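Nicotinate-nucleotide pyrophosphorylase (Francisella tularensis subsp. tularensis, PDB 3TQV) probably catalyses the conversion of quinolinate and phosphoribosyl diphosphate to nicotinate mononucleotide, CO2 and diphosphate, on the route to NAD(+). Local coordinates at residues 135-143 and 153-164; 114-124 and 272-281. All coordinates share one frame; numbering follows the deposited sequence.

Contact 1 of 2, residues 135-143 and 153-164; sequences KTKLLDTRK and KYAVRCGGGFNH. With PO4 (phosphate ion), chain F.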
loop_
_atom_site.group_PDB
_atom_site.type_symbol
_atom_site.label_atom_id
_atom_site.label_comp_id
_atom_site.label_asym_id
_atom_site.label_seq_id
_atom_site.Cartn_x
_atom_site.Cartn_y
_atom_site.Cartn_z
ATOM N N LYS B 135 -5.885 2.511 29.418
ATOM C CA LYS B 135 -4.432 2.611 29.540
ATOM C C LYS B 135 -3.679 1.880 28.425
ATOM O O LYS B 135 -2.486 2.098 28.219
ATOM C CB LYS B 135 -3.977 2.103 30.904
ATOM C CG LYS B 135 -2.550 2.449 31.225
ATOM C CD LYS B 135 -2.150 1.828 32.529
ATOM C CE LYS B 135 -0.673 2.020 32.818
ATOM N NZ LYS B 135 -0.387 3.312 33.544
ATOM N N THR B 136 -4.393 1.033 27.702
ATOM C CA THR B 136 -3.839 0.269 26.599
ATOM C C THR B 136 -3.139 1.123 25.531
ATOM O O THR B 136 -3.566 2.240 25.249
ATOM C CB THR B 136 -4.958 -0.526 25.939
ATOM O OG1 THR B 136 -5.777 -1.105 26.962
ATOM C CG2 THR B 136 -4.390 -1.625 25.058
ATOM N N LYS B 137 -2.057 0.593 24.950
ATOM C CA LYS B 137 -1.382 1.232 23.811
ATOM C C LYS B 137 -1.465 0.381 22.532
ATOM O O LYS B 137 -1.673 -0.831 22.593
ATOM C CB LYS B 137 0.089 1.520 24.127
ATOM C CG LYS B 137 0.332 2.246 25.429
ATOM C CD LYS B 137 0.273 3.756 25.273
ATOM C CE LYS B 137 0.599 4.478 26.596
ATOM N NZ LYS B 137 1.919 4.073 27.198
ATOM N N LEU B 138 -1.290 1.039 21.384
ATOM C CA LEU B 138 -1.340 0.415 20.053
ATOM C C LEU B 138 0.045 -0.017 19.548
ATOM O O LEU B 138 0.987 0.785 19.495
ATOM C CB LEU B 138 -1.911 1.417 19.052
ATOM C CG LEU B 138 -2.945 0.946 18.033
ATOM C CD1 LEU B 138 -4.139 0.409 18.778
ATOM C CD2 LEU B 138 -3.377 2.082 17.110
ATOM N N LEU B 139 0.175 -1.279 19.172
ATOM C CA LEU B 139 1.413 -1.731 18.551
ATOM C C LEU B 139 1.175 -2.113 17.098
ATOM O O LEU B 139 0.119 -2.631 16.750
ATOM C CB LEU B 139 2.003 -2.908 19.318
ATOM C CG LEU B 139 2.553 -2.565 20.700
ATOM C CD1 LEU B 139 3.032 -3.821 21.393
ATOM C CD2 LEU B 139 3.677 -1.545 20.603
ATOM N N ASP B 140 2.152 -1.832 16.245
ATOM C CA ASP B 140 2.088 -2.277 14.863
ATOM C C ASP B 140 2.729 -3.665 14.712
ATOM O O ASP B 140 2.939 -4.360 15.707
ATOM C CB ASP B 140 2.728 -1.257 13.924
ATOM C CG ASP B 140 4.159 -0.911 14.306
ATOM O OD1 ASP B 140 4.858 -1.700 14.985
ATOM O OD2 ASP B 140 4.585 0.181 13.897
ATOM N N THR B 141 3.039 -4.057 13.470
ATOM C CA THR B 141 3.461 -5.430 13.153
ATOM C C THR B 141 4.388 -5.378 11.972
ATOM O O THR B 141 4.817 -4.294 11.564
ATOM C CB THR B 141 2.276 -6.289 12.703
ATOM O OG1 THR B 141 1.971 -5.975 11.339
ATOM C CG2 THR B 141 1.039 -6.018 13.580
ATOM N N ARG B 142 4.676 -6.543 11.399
ATOM C CA ARG B 142 5.470 -6.594 10.169
ATOM C C ARG B 142 4.575 -6.669 8.913
ATOM O O ARG B 142 5.083 -6.764 7.783
ATOM C CB ARG B 142 6.491 -7.749 10.212
ATOM C CG ARG B 142 7.667 -7.496 11.188
ATOM C CD ARG B 142 8.451 -8.763 11.585
ATOM N NE ARG B 142 8.951 -9.523 10.439
ATOM C CZ ARG B 142 8.541 -10.754 10.103
ATOM N NH1 ARG B 142 7.622 -11.373 10.826
ATOM N NH2 ARG B 142 9.059 -11.380 9.046
ATOM N N LYS B 143 3.255 -6.602 9.103
ATOM C CA LYS B 143 2.332 -6.633 7.967
ATOM C C LYS B 143 2.335 -5.272 7.266
ATOM O O LYS B 143 1.448 -4.428 7.445
ATOM C CB LYS B 143 0.931 -7.094 8.381
ATOM C CG LYS B 143 0.896 -8.502 9.023
ATOM C CD LYS B 143 -0.515 -8.858 9.480
ATOM C CE LYS B 143 -0.762 -10.368 9.526
ATOM N NZ LYS B 143 0.163 -10.981 10.501
ATOM N N LYS B 153 6.312 2.415 9.842
ATOM C CA LYS B 153 6.576 2.497 11.272
ATOM C C LYS B 153 6.523 3.973 11.682
ATOM O O LYS B 153 5.962 4.340 12.717
ATOM C CB LYS B 153 7.955 1.911 11.581
ATOM C CG LYS B 153 8.102 0.415 11.301
ATOM C CD LYS B 153 7.396 -0.406 12.360
ATOM C CE LYS B 153 7.601 -1.893 12.185
ATOM N NZ LYS B 153 6.765 -2.680 13.153
ATOM N N TYR B 154 7.101 4.816 10.841
ATOM C CA TYR B 154 7.066 6.251 11.056
ATOM C C TYR B 154 5.618 6.785 11.019
ATOM O O TYR B 154 5.192 7.520 11.914
ATOM C CB TYR B 154 7.968 6.968 10.035
ATOM C CG TYR B 154 7.968 8.461 10.167
ATOM C CD1 TYR B 154 8.534 9.077 11.272
ATOM C CD2 TYR B 154 7.384 9.266 9.191
ATOM C CE1 TYR B 154 8.520 10.445 11.407
ATOM C CE2 TYR B 154 7.370 10.646 9.313
ATOM C CZ TYR B 154 7.938 11.229 10.428
ATOM O OH TYR B 154 7.930 12.606 10.566
ATOM N N ALA B 155 4.857 6.412 9.996
ATOM C CA ALA B 155 3.473 6.859 9.909
ATOM C C ALA B 155 2.716 6.464 11.160
ATOM O O ALA B 155 1.953 7.243 11.713
ATOM C CB ALA B 155 2.793 6.275 8.680
ATOM N N VAL B 156 2.928 5.241 11.610
ATOM C CA VAL B 156 2.177 4.750 12.748
ATOM C C VAL B 156 2.515 5.578 13.987
ATOM O O VAL B 156 1.625 5.985 14.733
ATOM C CB VAL B 156 2.408 3.241 12.981
ATOM C CG1 VAL B 156 1.858 2.829 14.318
ATOM C CG2 VAL B 156 1.754 2.423 11.861
ATOM N N ARG B 157 3.801 5.842 14.198
ATOM C CA ARG B 157 4.207 6.751 15.257
ATOM C C ARG B 157 3.543 8.110 15.056
ATOM O O ARG B 157 2.973 8.661 15.995
ATOM C CB ARG B 157 5.726 6.880 15.312
ATOM C CG ARG B 157 6.426 5.692 15.972
ATOM C CD ARG B 157 6.192 5.673 17.474
ATOM N NE ARG B 157 6.494 6.981 18.028
ATOM C CZ ARG B 157 5.654 7.697 18.767
ATOM N NH1 ARG B 157 4.452 7.216 19.074
ATOM N NH2 ARG B 157 6.028 8.892 19.208
ATOM N N CYS B 158 3.588 8.631 13.830
ATOM C CA CYS B 158 2.974 9.923 13.525
ATOM C C CYS B 158 1.513 10.015 13.974
ATOM O O CYS B 158 1.013 11.103 14.287
ATOM C CB CYS B 158 3.088 10.253 12.036
ATOM S SG CYS B 158 4.710 10.863 11.562
ATOM N N GLY B 159 0.839 8.871 14.011
ATOM C CA GLY B 159 -0.579 8.831 14.311
ATOM C C GLY B 159 -0.944 8.489 15.744
ATOM O O GLY B 159 -2.115 8.511 16.101
ATOM N N GLY B 160 0.040 8.159 16.573
ATOM C CA GLY B 160 -0.249 7.878 17.966
ATOM C C GLY B 160 0.192 6.494 18.393
ATOM O O GLY B 160 0.267 6.181 19.590
ATOM N N GLY B 161 0.504 5.665 17.404
ATOM C CA GLY B 161 0.854 4.285 17.669
ATOM C C GLY B 161 2.323 4.124 17.968
ATOM O O GLY B 161 3.125 4.940 17.543
ATOM N N PHE B 162 2.666 3.070 18.703
ATOM C CA PHE B 162 4.056 2.761 18.998
ATOM C C PHE B 162 4.522 1.492 18.253
ATOM O O PHE B 162 3.711 0.613 17.893
ATOM C CB PHE B 162 4.292 2.622 20.513
ATOM C CG PHE B 162 3.875 3.831 21.320
ATOM C CD1 PHE B 162 4.778 4.850 21.593
ATOM C CD2 PHE B 162 2.582 3.942 21.813
ATOM C CE1 PHE B 162 4.392 5.971 22.340
ATOM C CE2 PHE B 162 2.196 5.045 22.551
ATOM C CZ PHE B 162 3.106 6.062 22.821
ATOM N N ASN B 163 5.837 1.407 18.047
ATOM C CA ASN B 163 6.434 0.384 17.216
ATOM C C ASN B 163 6.741 -0.922 17.939
ATOM O O ASN B 163 7.595 -0.976 18.815
ATOM C CB ASN B 163 7.714 0.921 16.575
ATOM C CG ASN B 163 7.467 2.134 15.682
ATOM O OD1 ASN B 163 6.458 2.206 14.983
ATOM N ND2 ASN B 163 8.391 3.091 15.703
ATOM N N HIS B 164 6.039 -1.981 17.552
ATOM C CA HIS B 164 6.477 -3.346 17.814
ATOM C C HIS B 164 7.808 -3.499 17.082
ATOM O O HIS B 164 8.254 -2.569 16.424
ATOM C CB HIS B 164 5.445 -4.313 17.258
ATOM C CG HIS B 164 5.700 -5.747 17.593
ATOM N ND1 HIS B 164 5.504 -6.262 18.853
ATOM C CD2 HIS B 164 6.101 -6.781 16.823
ATOM C CE1 HIS B 164 5.789 -7.551 18.849
ATOM N NE2 HIS B 164 6.148 -7.892 17.627
HETATM P P PO4 F . 5.721 -9.458 13.887
HETATM O O1 PO4 F . 4.825 -9.811 15.035
HETATM O O2 PO4 F . 4.977 -8.629 12.877
HETATM O O3 PO4 F . 6.906 -8.698 14.399
HETATM O O4 PO4 F . 6.212 -10.721 13.245
#
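Two torsions bring D140 and K153 together: at D140, chi1 of 55° sets the carboxylate between its backbone N and carbonyl carbon, and at K153 a bend at chi2 (-75°) carries the otherwise extended chain across it at about a right angle. The result is a salt bridge, D140 OD1 to K153 NZ at 2.8 Å. The same oxygen also receives H164 N at 2.8 Å, a weak bond, so one carboxylate oxygen takes both a charged and a backbone donor. K153 NZ further donates to T141 O at 3.0 Å, approaching from above the carbonyl plane (53° out of it), and to R165 O just beyond the segment. Upstream, the backbones run side by side at a single beta bridge of L139 with F162: F162 N donates to L138 O at 2.9 Å, and D140 N gives F162 O a weak return bond. Beside this bridge K137 CD lies against the F162 ring, 3.6 Å from CE2. Downstream, R142 holds a phosphate ion, probably from the crystallisation liquor, through its backbone N, 2.6 Å from O2, and through NH1, which meets O4 at the guanidinium edge; R142 NH2 pairs with D30 of the second subunit. With its ammonium shared among a carboxylate and two carbonyls, K153 probably acts in the second shell, fixing the backbone of the turn that carries the predicted substrate-binding residues T141 to K143.

Contact 2 of 2, residues 114-124 and 272-281; sequences IQMLSGTATVT and ITKHIKAIDL. With PO4 (phosphate ion), chain E.
I272 leans on the helix through two branches: with CG1 between its backbone N and carbonyl carbon (chi1 60°), CG2 meets V123 CG1 at 4.0 Å while CB and CD1 lie alongside the T124 hydroxyl. That hydroxyl is already engaged, donating to T120 O one turn back. Two residues on, K274 leads away from the helix, and its NZ lies 2.7 Å from O2 of a second phosphate ion, probably also from the crystallisation liquor, in a hydrogen bond; G270 N also holds this ion. The chain then leaves helical geometry at H275. I276 turns its end back, placing CD1 3.6 Å from T120 OG1, whose polar partner is Q152. K277 O lies 3.3 Å from G119 CA, an approach made where the helix carries no side chain. A278 lays its CA and methyl against Q115, and I279 N donates to Q115 O at 3.2 Å, fairly straight at 162°, the donor tilted 21° from the carbonyl plane. The I279 side chain packs by CG1 over the S118-G119 backbone and meets T122 tip to tip. L281 finally crosses I114 at about a right angle, CD1 to CB 3.5 Å. Around this strip, helix 149-159 touches T120, T124, T273 and I276, strands 45-52 and 56-57 pack on I279 and L281, and I276 packs on I276 of the second subunit.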
loop_
_atom_site.group_PDB
_atom_site.type_symbol
_atom_site.label_atom_id
_atom_site.label_comp_id
_atom_site.label_asym_id
_atom_site.label_seq_id
_atom_site.Cartn_x
_atom_site.Cartn_y
_atom_site.Cartn_z
ATOM N N ILE B 114 2.106 11.480 0.236
ATOM C CA ILE B 114 1.307 12.019 1.325
ATOM C C ILE B 114 0.030 11.197 1.472
ATOM O O ILE B 114 -0.322 10.801 2.576
ATOM C CB ILE B 114 0.972 13.519 1.127
ATOM C CG1 ILE B 114 2.173 14.268 0.569
ATOM C CG2 ILE B 114 0.565 14.149 2.432
ATOM C CD1 ILE B 114 3.442 13.986 1.299
ATOM N N GLN B 115 -0.653 10.933 0.359
ATOM C CA GLN B 115 -1.883 10.132 0.364
ATOM C C GLN B 115 -1.726 8.906 1.215
ATOM O O GLN B 115 -2.581 8.560 2.027
ATOM C CB GLN B 115 -2.150 9.580 -1.023
ATOM C CG GLN B 115 -2.866 10.471 -1.954
ATOM C CD GLN B 115 -2.909 9.862 -3.321
ATOM O OE1 GLN B 115 -2.432 8.739 -3.535
ATOM N NE2 GLN B 115 -3.472 10.593 -4.265
HETATM N N MSE B 116 -0.622 8.225 0.958
HETATM C CA MSE B 116 -0.388 6.912 1.487
HETATM C C MSE B 116 -0.044 6.989 2.962
HETATM O O MSE B 116 -0.748 6.430 3.808
HETATM C CB MSE B 116 0.750 6.268 0.715
HETATM C CG MSE B 116 0.949 4.821 1.052
HETATM SE SE MSE B 116 2.738 4.279 0.593
HETATM C CE MSE B 116 2.786 2.618 1.609
ATOM N N LEU B 117 1.038 7.700 3.259
ATOM C CA LEU B 117 1.558 7.777 4.615
ATOM C C LEU B 117 0.598 8.482 5.550
ATOM O O LEU B 117 0.447 8.084 6.703
ATOM C CB LEU B 117 2.928 8.460 4.622
ATOM C CG LEU B 117 3.941 7.683 3.769
ATOM C CD1 LEU B 117 5.239 8.456 3.578
ATOM C CD2 LEU B 117 4.198 6.299 4.360
ATOM N N SER B 118 -0.061 9.521 5.056
ATOM C CA SER B 118 -1.047 10.213 5.870
ATOM C C SER B 118 -2.206 9.261 6.056
ATOM O O SER B 118 -2.890 9.283 7.080
ATOM C CB SER B 118 -1.524 11.491 5.190
ATOM O OG SER B 118 -0.450 12.371 4.947
ATOM N N GLY B 119 -2.426 8.420 5.056
ATOM C CA GLY B 119 -3.446 7.401 5.163
ATOM C C GLY B 119 -3.138 6.525 6.361
ATOM O O GLY B 119 -3.935 6.422 7.304
ATOM N N THR B 120 -1.967 5.899 6.318
ATOM C CA THR B 120 -1.512 5.079 7.416
ATOM C C THR B 120 -1.580 5.794 8.756
ATOM O O THR B 120 -2.050 5.216 9.733
ATOM C CB THR B 120 -0.107 4.531 7.181
ATOM O OG1 THR B 120 -0.162 3.555 6.138
ATOM C CG2 THR B 120 0.436 3.859 8.460
ATOM N N ALA B 121 -1.126 7.041 8.817
ATOM C CA ALA B 121 -1.134 7.768 10.097
ATOM C C ALA B 121 -2.556 7.979 10.587
ATOM O O ALA B 121 -2.855 7.774 11.756
ATOM C CB ALA B 121 -0.400 9.096 9.987
ATOM N N THR B 122 -3.435 8.367 9.675
ATOM C CA THR B 122 -4.844 8.614 9.989
ATOM C C THR B 122 -5.606 7.363 10.476
ATOM O O THR B 122 -6.455 7.454 11.373
ATOM C CB THR B 122 -5.551 9.254 8.766
ATOM O OG1 THR B 122 -4.816 10.421 8.362
ATOM C CG2 THR B 122 -7.013 9.616 9.068
ATOM N N VAL B 123 -5.307 6.198 9.909
ATOM C CA VAL B 123 -5.896 4.958 10.421
ATOM C C VAL B 123 -5.504 4.775 11.881
ATOM O O VAL B 123 -6.320 4.445 12.739
ATOM C CB VAL B 123 -5.336 3.711 9.709
ATOM C CG1 VAL B 123 -6.145 2.495 10.111
ATOM C CG2 VAL B 123 -5.328 3.906 8.223
ATOM N N THR B 124 -4.220 4.959 12.137
ATOM C CA THR B 124 -3.685 4.718 13.450
ATOM C C THR B 124 -4.417 5.646 14.404
ATOM O O THR B 124 -5.109 5.196 15.326
ATOM C CB THR B 124 -2.167 4.984 13.467
ATOM O OG1 THR B 124 -1.557 4.226 12.418
ATOM C CG2 THR B 124 -1.551 4.605 14.817
ATOM N N ILE B 272 -3.498 -1.556 10.550
ATOM C CA ILE B 272 -3.044 -0.181 10.383
ATOM C C ILE B 272 -1.943 -0.018 9.338
ATOM O O ILE B 272 -1.613 1.102 8.976
ATOM C CB ILE B 272 -2.620 0.444 11.725
ATOM C CG1 ILE B 272 -1.477 -0.347 12.346
ATOM C CG2 ILE B 272 -3.809 0.486 12.694
ATOM C CD1 ILE B 272 -0.899 0.313 13.579
ATOM N N THR B 273 -1.405 -1.130 8.839
ATOM C CA THR B 273 -0.346 -1.099 7.823
ATOM C C THR B 273 -0.675 -1.949 6.607
ATOM O O THR B 273 -0.371 -1.571 5.487
ATOM C CB THR B 273 1.054 -1.517 8.383
ATOM O OG1 THR B 273 0.916 -2.463 9.452
ATOM C CG2 THR B 273 1.813 -0.309 8.878
ATOM N N LYS B 274 -1.256 -3.114 6.860
ATOM C CA LYS B 274 -1.816 -4.032 5.865
ATOM C C LYS B 274 -2.699 -3.379 4.788
ATOM O O LYS B 274 -2.527 -3.603 3.586
ATOM C CB LYS B 274 -2.703 -5.014 6.627
ATOM C CG LYS B 274 -2.763 -6.373 6.067
ATOM C CD LYS B 274 -3.181 -7.351 7.150
ATOM C CE LYS B 274 -4.518 -6.992 7.729
ATOM N NZ LYS B 274 -4.925 -8.116 8.589
ATOM N N HIS B 275 -3.687 -2.614 5.236
ATOM C CA HIS B 275 -4.606 -1.941 4.332
ATOM C C HIS B 275 -4.163 -0.496 4.178
ATOM O O HIS B 275 -3.378 -0.001 4.982
ATOM C CB HIS B 275 -6.033 -1.989 4.887
ATOM C CG HIS B 275 -6.498 -3.366 5.245
ATOM N ND1 HIS B 275 -6.119 -4.487 4.538
ATOM C CD2 HIS B 275 -7.300 -3.806 6.242
ATOM C CE1 HIS B 275 -6.679 -5.558 5.076
ATOM N NE2 HIS B 275 -7.398 -5.171 6.113
ATOM N N ILE B 276 -4.654 0.170 3.138
ATOM C CA ILE B 276 -4.453 1.605 2.977
ATOM C C ILE B 276 -5.754 2.314 2.623
ATOM O O ILE B 276 -6.404 1.981 1.637
ATOM C CB ILE B 276 -3.448 1.940 1.876
ATOM C CG1 ILE B 276 -2.130 1.173 2.066
ATOM C CG2 ILE B 276 -3.181 3.416 1.880
ATOM C CD1 ILE B 276 -1.259 1.667 3.231
ATOM N N LYS B 277 -6.145 3.290 3.431
ATOM C CA LYS B 277 -7.189 4.216 3.025
ATOM C C LYS B 277 -6.477 5.523 2.706
ATOM O O LYS B 277 -6.127 6.289 3.604
ATOM C CB LYS B 277 -8.230 4.390 4.132
ATOM C CG LYS B 277 -9.428 5.245 3.760
ATOM C CD LYS B 277 -10.145 4.720 2.508
ATOM C CE LYS B 277 -11.037 5.794 1.839
ATOM N NZ LYS B 277 -12.231 6.194 2.649
ATOM N N ALA B 278 -6.209 5.757 1.429
ATOM C CA ALA B 278 -5.522 6.985 1.033
ATOM C C ALA B 278 -6.358 8.241 1.316
ATOM O O ALA B 278 -7.573 8.280 1.095
ATOM C CB ALA B 278 -5.102 6.935 -0.432
ATOM N N ILE B 279 -5.682 9.256 1.832
ATOM C CA ILE B 279 -6.285 10.554 2.029
ATOM C C ILE B 279 -6.460 11.250 0.693
ATOM O O ILE B 279 -5.567 11.216 -0.158
ATOM C CB ILE B 279 -5.403 11.446 2.922
ATOM C CG1 ILE B 279 -5.265 10.821 4.320
ATOM C CG2 ILE B 279 -5.956 12.860 2.968
ATOM C CD1 ILE B 279 -6.558 10.167 4.862
ATOM N N ASP B 280 -7.612 11.891 0.522
ATOM C CA ASP B 280 -7.902 12.627 -0.696
ATOM C C ASP B 280 -7.261 14.023 -0.703
ATOM O O ASP B 280 -7.536 14.893 0.158
ATOM C CB ASP B 280 -9.413 12.709 -0.913
ATOM C CG ASP B 280 -9.776 13.333 -2.229
ATOM O OD1 ASP B 280 -8.951 13.306 -3.166
ATOM O OD2 ASP B 280 -10.900 13.853 -2.326
ATOM N N LEU B 281 -6.393 14.222 -1.687
ATOM C CA LEU B 281 -5.582 15.415 -1.779
ATOM C C LEU B 281 -5.839 16.052 -3.110
ATOM O O LEU B 281 -6.448 15.446 -3.975
ATOM C CB LEU B 281 -4.100 15.051 -1.688
ATOM C CG LEU B 281 -3.692 14.392 -0.380
ATOM C CD1 LEU B 281 -2.182 14.245 -0.316
ATOM C CD2 LEU B 281 -4.222 15.212 0.786
HETATM P P PO4 E . -3.390 -9.042 12.365
HETATM O O1 PO4 E . -4.532 -9.834 12.939
HETATM O O2 PO4 E . -3.858 -8.411 11.088
HETATM O O3 PO4 E . -2.985 -8.023 13.398
HETATM O O4 PO4 E . -2.197 -9.925 12.100
#

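Followed from the N terminus, the first of the four segments is 114-124, on helix 100-130, which leads into strand 137-139, at the edge of the parallel sheet in the C-terminal alpha/beta barrel domain. Contact 1 then closes a short loop, nine residues separating 135-143 from 153-164. The rest of the parallel sheet follows before 272-281 returns to the long helix, so contact 2 closes a loop of 147 residues with contact 1 nested inside it. The two touch directly: A155 CB lies 3.4 Å from T120 CG2, and T273 OG1 is hydrogen-bonded to K143 O. Together they tie barrel strand, helix 149-159, long helix and the chain leading to strand 281-285 of the antiparallel sheet.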